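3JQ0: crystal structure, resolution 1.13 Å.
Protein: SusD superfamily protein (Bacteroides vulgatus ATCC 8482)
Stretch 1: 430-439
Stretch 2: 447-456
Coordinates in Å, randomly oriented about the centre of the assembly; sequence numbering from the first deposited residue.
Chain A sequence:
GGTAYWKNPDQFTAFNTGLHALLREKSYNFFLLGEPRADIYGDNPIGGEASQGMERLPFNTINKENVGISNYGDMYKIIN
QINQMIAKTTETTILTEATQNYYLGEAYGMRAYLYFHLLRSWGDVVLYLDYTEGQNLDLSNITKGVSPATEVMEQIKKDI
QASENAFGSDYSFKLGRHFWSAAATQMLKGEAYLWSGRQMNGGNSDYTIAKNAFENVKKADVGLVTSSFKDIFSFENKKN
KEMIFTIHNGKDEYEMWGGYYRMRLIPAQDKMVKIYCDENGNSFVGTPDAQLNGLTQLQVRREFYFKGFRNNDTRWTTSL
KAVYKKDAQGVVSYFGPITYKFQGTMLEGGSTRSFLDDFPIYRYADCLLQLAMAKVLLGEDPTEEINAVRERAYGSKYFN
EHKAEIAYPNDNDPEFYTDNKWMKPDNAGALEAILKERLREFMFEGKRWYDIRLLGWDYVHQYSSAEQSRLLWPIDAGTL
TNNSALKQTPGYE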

# COMPACT_ATOMS: atom_id res chain seq x y z
N ALA A 430 6.88 1.71 -21.61
CA ALA A 430 7.03 2.47 -20.37
C ALA A 430 6.00 2.12 -19.30
O ALA A 430 6.35 2.06 -18.13
CB ALA A 430 7.00 3.94 -20.71
N LEU A 431 4.74 1.86 -19.69
CA LEU A 431 3.76 1.45 -18.72
C LEU A 431 4.12 0.15 -18.02
O LEU A 431 4.06 0.06 -16.79
CB LEU A 431 2.34 1.33 -19.31
CG LEU A 431 1.68 2.63 -19.71
CD1 LEU A 431 0.33 2.32 -20.34
CD2 LEU A 431 1.53 3.65 -18.54
N GLU A 432 4.54 -0.86 -18.78
CA GLU A 432 5.00 -2.08 -18.20
C GLU A 432 6.20 -1.85 -17.32
O GLU A 432 6.31 -2.45 -16.24
CB GLU A 432 5.28 -3.10 -19.29
CG GLU A 432 4.05 -3.71 -19.92
CD GLU A 432 3.37 -4.80 -19.13
OE1 GLU A 432 3.79 -5.14 -17.98
OE2 GLU A 432 2.40 -5.37 -19.69
N ALA A 433 7.12 -0.99 -17.75
CA ALA A 433 8.31 -0.75 -16.93
C ALA A 433 7.94 -0.15 -15.58
O ALA A 433 8.56 -0.47 -14.57
CB ALA A 433 9.33 0.16 -17.65
N ILE A 434 6.95 0.74 -15.55
CA ILE A 434 6.52 1.37 -14.29
C ILE A 434 5.78 0.34 -13.43
O ILE A 434 5.99 0.32 -12.22
CB ILE A 434 5.69 2.62 -14.55
CG1 ILE A 434 6.56 3.69 -15.23
CG2 ILE A 434 5.15 3.18 -13.23
CD1 ILE A 434 5.75 4.81 -15.87
N LEU A 435 4.96 -0.53 -14.03
CA LEU A 435 4.35 -1.61 -13.24
C LEU A 435 5.43 -2.46 -12.59
O LEU A 435 5.32 -2.81 -11.42
CB LEU A 435 3.44 -2.49 -14.09
CG LEU A 435 2.11 -1.89 -14.51
CD1 LEU A 435 1.41 -2.91 -15.41
CD2 LEU A 435 1.23 -1.52 -13.33
N LYS A 436 6.47 -2.81 -13.34
CA LYS A 436 7.55 -3.64 -12.82
C LYS A 436 8.24 -2.93 -11.69
O LYS A 436 8.57 -3.52 -10.66
CB LYS A 436 8.50 -3.97 -13.97
CG LYS A 436 9.81 -4.65 -13.55
CD LYS A 436 10.65 -5.14 -14.73
CE LYS A 436 11.25 -4.02 -15.55
NZ LYS A 436 11.96 -4.56 -16.77
N GLU A 437 8.50 -1.64 -11.88
CA GLU A 437 9.22 -0.86 -10.87
C GLU A 437 8.40 -0.81 -9.58
O GLU A 437 8.95 -0.96 -8.48
CB GLU A 437 9.57 0.52 -11.37
CG GLU A 437 10.70 1.15 -10.56
CD GLU A 437 12.02 0.42 -10.73
OE1 GLU A 437 12.26 -0.15 -11.83
OE2 GLU A 437 12.80 0.37 -9.76
N ARG A 438 7.10 -0.56 -9.69
CA ARG A 438 6.24 -0.51 -8.53
C ARG A 438 6.14 -1.85 -7.84
O ARG A 438 6.06 -1.92 -6.60
CB ARG A 438 4.84 0.03 -8.88
CG ARG A 438 4.85 1.49 -9.25
CD ARG A 438 3.44 2.03 -9.49
NE ARG A 438 2.63 2.08 -8.32
CZ ARG A 438 2.68 3.00 -7.39
NH1 ARG A 438 3.56 3.97 -7.43
NH2 ARG A 438 1.81 2.95 -6.37
N LEU A 439 6.14 -2.94 -8.61
CA LEU A 439 6.11 -4.28 -8.03
C LEU A 439 7.34 -4.48 -7.13
O LEU A 439 7.25 -4.93 -5.99
CB LEU A 439 6.00 -5.35 -9.13
CG LEU A 439 6.06 -6.80 -8.67
CD1 LEU A 439 5.09 -7.16 -7.59
CD2 LEU A 439 5.96 -7.70 -9.87
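Stretch 2 (447-456) KRWYDIRLLG

The most unusual feature of this contact is a buried carboxylate, that of Asp451, held by one salt bridge and three waters between two antiparallel helices. Arg438 NE donates to Asp451 OD1 at 2.8 Å with an N-H...O angle of 153°, and OD1 lies at the guanidinium edge, near its plane. Water 3 closes a second path, 3.1 Å from Arg438 NH2 and 2.8 Å from Asp451 OD1. Water 2 lies 2.8 Å from Asp451 OD2. Water 1 lies 2.7 Å from Asp451 OD2, 2.8 Å from Leu435 O and 2.9 Å from Arg448 NH1, filling a gap too wide for direct bonding: Leu435 O and Arg448 NH1 are 3.7 Å apart.

Stretch 2 is helical from Arg448 to Leu455; Gly456 then leaves helical geometry at phi 117°. The N-to-C axis of helix 448-455 runs at 167° to that of helix 430-439, with a closest approach of 10.4 Å. The register confirms the reversed direction: CA-CA distances are 8.7 Å for Leu431-Leu455, 7.0 Å for Leu435-Asp451 and 6.2 Å for Leu439-Arg448, so the backbones draw together toward Leu439.

Midway along, Leu435 CD2 lies 3.8 Å from Asp451 CB; from there to the wider end the packing is apolar, with Leu435 CD2 3.9 Å from Leu455 CD1 and Leu431 CD2 4.3 Å from Leu455 CD2. At the narrower end, Leu439 CD2 covers one face of the Arg448 guanidinium, 3.9 Å from Arg448 NH2.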

# COMPACT_ATOMS: atom_id res chain seq x y z
N LYS A 447 -0.10 -2.00 -2.96
CA LYS A 447 -0.15 -1.27 -4.23
C LYS A 447 -0.48 -2.09 -5.48
O LYS A 447 -1.14 -1.56 -6.37
CB LYS A 447 1.16 -0.55 -4.51
CG LYS A 447 1.66 0.31 -3.34
CD LYS A 447 0.66 1.35 -2.84
CE LYS A 447 1.25 2.20 -1.73
NZ LYS A 447 0.27 3.18 -1.14
N ARG A 448 -0.03 -3.35 -5.58
CA ARG A 448 -0.02 -4.06 -6.85
C ARG A 448 -1.38 -4.24 -7.48
O ARG A 448 -1.49 -4.13 -8.71
CB ARG A 448 0.70 -5.41 -6.65
CG ARG A 448 0.73 -6.32 -7.86
CD ARG A 448 1.53 -5.81 -9.03
NE ARG A 448 1.73 -6.89 -9.98
CZ ARG A 448 2.43 -6.76 -11.10
NH1 ARG A 448 2.92 -5.60 -11.48
NH2 ARG A 448 2.66 -7.83 -11.85
N TRP A 449 -2.39 -4.62 -6.69
CA TRP A 449 -3.73 -4.76 -7.25
C TRP A 449 -4.30 -3.44 -7.75
O TRP A 449 -4.85 -3.35 -8.85
CB TRP A 449 -4.64 -5.45 -6.23
CG TRP A 449 -6.10 -5.45 -6.60
CD1 TRP A 449 -7.06 -4.66 -6.06
CD2 TRP A 449 -6.77 -6.29 -7.57
NE1 TRP A 449 -8.29 -4.94 -6.60
CE2 TRP A 449 -8.16 -5.94 -7.52
CE3 TRP A 449 -6.36 -7.30 -8.42
CZ2 TRP A 449 -9.08 -6.55 -8.32
CZ3 TRP A 449 -7.28 -7.92 -9.22
CH2 TRP A 449 -8.65 -7.54 -9.15
N TYR A 450 -4.13 -2.38 -6.98
CA TYR A 450 -4.59 -1.08 -7.42
C TYR A 450 -3.83 -0.63 -8.67
O TYR A 450 -4.42 0.03 -9.52
CB TYR A 450 -4.47 -0.07 -6.28
CG TYR A 450 -5.51 -0.16 -5.19
CD1 TYR A 450 -6.81 -0.51 -5.45
CD2 TYR A 450 -5.22 0.25 -3.90
CE1 TYR A 450 -7.79 -0.45 -4.48
CE2 TYR A 450 -6.18 0.29 -2.93
CZ TYR A 450 -7.49 0.01 -3.21
OH TYR A 450 -8.50 0.12 -2.28
N ASP A 451 -2.54 -0.96 -8.79
CA ASP A 451 -1.77 -0.59 -10.00
C ASP A 451 -2.39 -1.19 -11.25
O ASP A 451 -2.58 -0.53 -12.27
CB ASP A 451 -0.32 -1.12 -9.89
CG ASP A 451 0.57 -0.47 -8.86
OD1 ASP A 451 0.24 0.63 -8.38
OD2 ASP A 451 1.65 -1.08 -8.60
N ILE A 452 -2.65 -2.50 -11.23
CA ILE A 452 -3.16 -3.17 -12.40
C ILE A 452 -4.59 -2.77 -12.68
O ILE A 452 -5.01 -2.60 -13.83
CB ILE A 452 -2.87 -4.69 -12.38
CG1 ILE A 452 -3.66 -5.43 -11.30
CG2 ILE A 452 -1.36 -4.92 -12.28
CD1 ILE A 452 -3.35 -6.93 -11.22
N ARG A 453 -5.39 -2.59 -11.62
CA ARG A 453 -6.75 -2.10 -11.77
C ARG A 453 -6.78 -0.73 -12.44
O ARG A 453 -7.62 -0.48 -13.33
CB ARG A 453 -7.43 -2.01 -10.42
CG ARG A 453 -7.94 -3.36 -9.91
CD ARG A 453 -9.32 -3.67 -10.45
NE ARG A 453 -10.35 -2.85 -9.79
CZ ARG A 453 -11.23 -2.06 -10.36
NH1 ARG A 453 -11.24 -1.88 -11.68
NH2 ARG A 453 -12.10 -1.42 -9.60
N LEU A 454 -5.89 0.17 -12.05
CA LEU A 454 -5.83 1.51 -12.68
C LEU A 454 -5.67 1.39 -14.19
O LEU A 454 -6.40 2.03 -14.95
CB LEU A 454 -4.71 2.31 -12.10
CG LEU A 454 -4.38 3.60 -12.83
CD1 LEU A 454 -5.55 4.65 -12.80
CD2 LEU A 454 -3.13 4.21 -12.23
N LEU A 455 -4.73 0.57 -14.63
CA LEU A 455 -4.44 0.48 -16.05
C LEU A 455 -5.44 -0.29 -16.86
O LEU A 455 -5.53 -0.08 -18.08
CB LEU A 455 -2.99 0.00 -16.30
CG LEU A 455 -1.92 1.02 -15.90
CD1 LEU A 455 -0.50 0.45 -16.17
CD2 LEU A 455 -2.10 2.39 -16.55
N GLY A 456 -6.22 -1.16 -16.22
CA GLY A 456 -7.39 -1.73 -16.82
C GLY A 456 -7.34 -3.24 -17.01
O GLY A 456 -6.34 -3.89 -16.68
O HOH W 1 2.84 -3.00 -10.16
O HOH W 2 3.07 -2.70 -6.83
O HOH W 3 -1.06 1.68 -6.17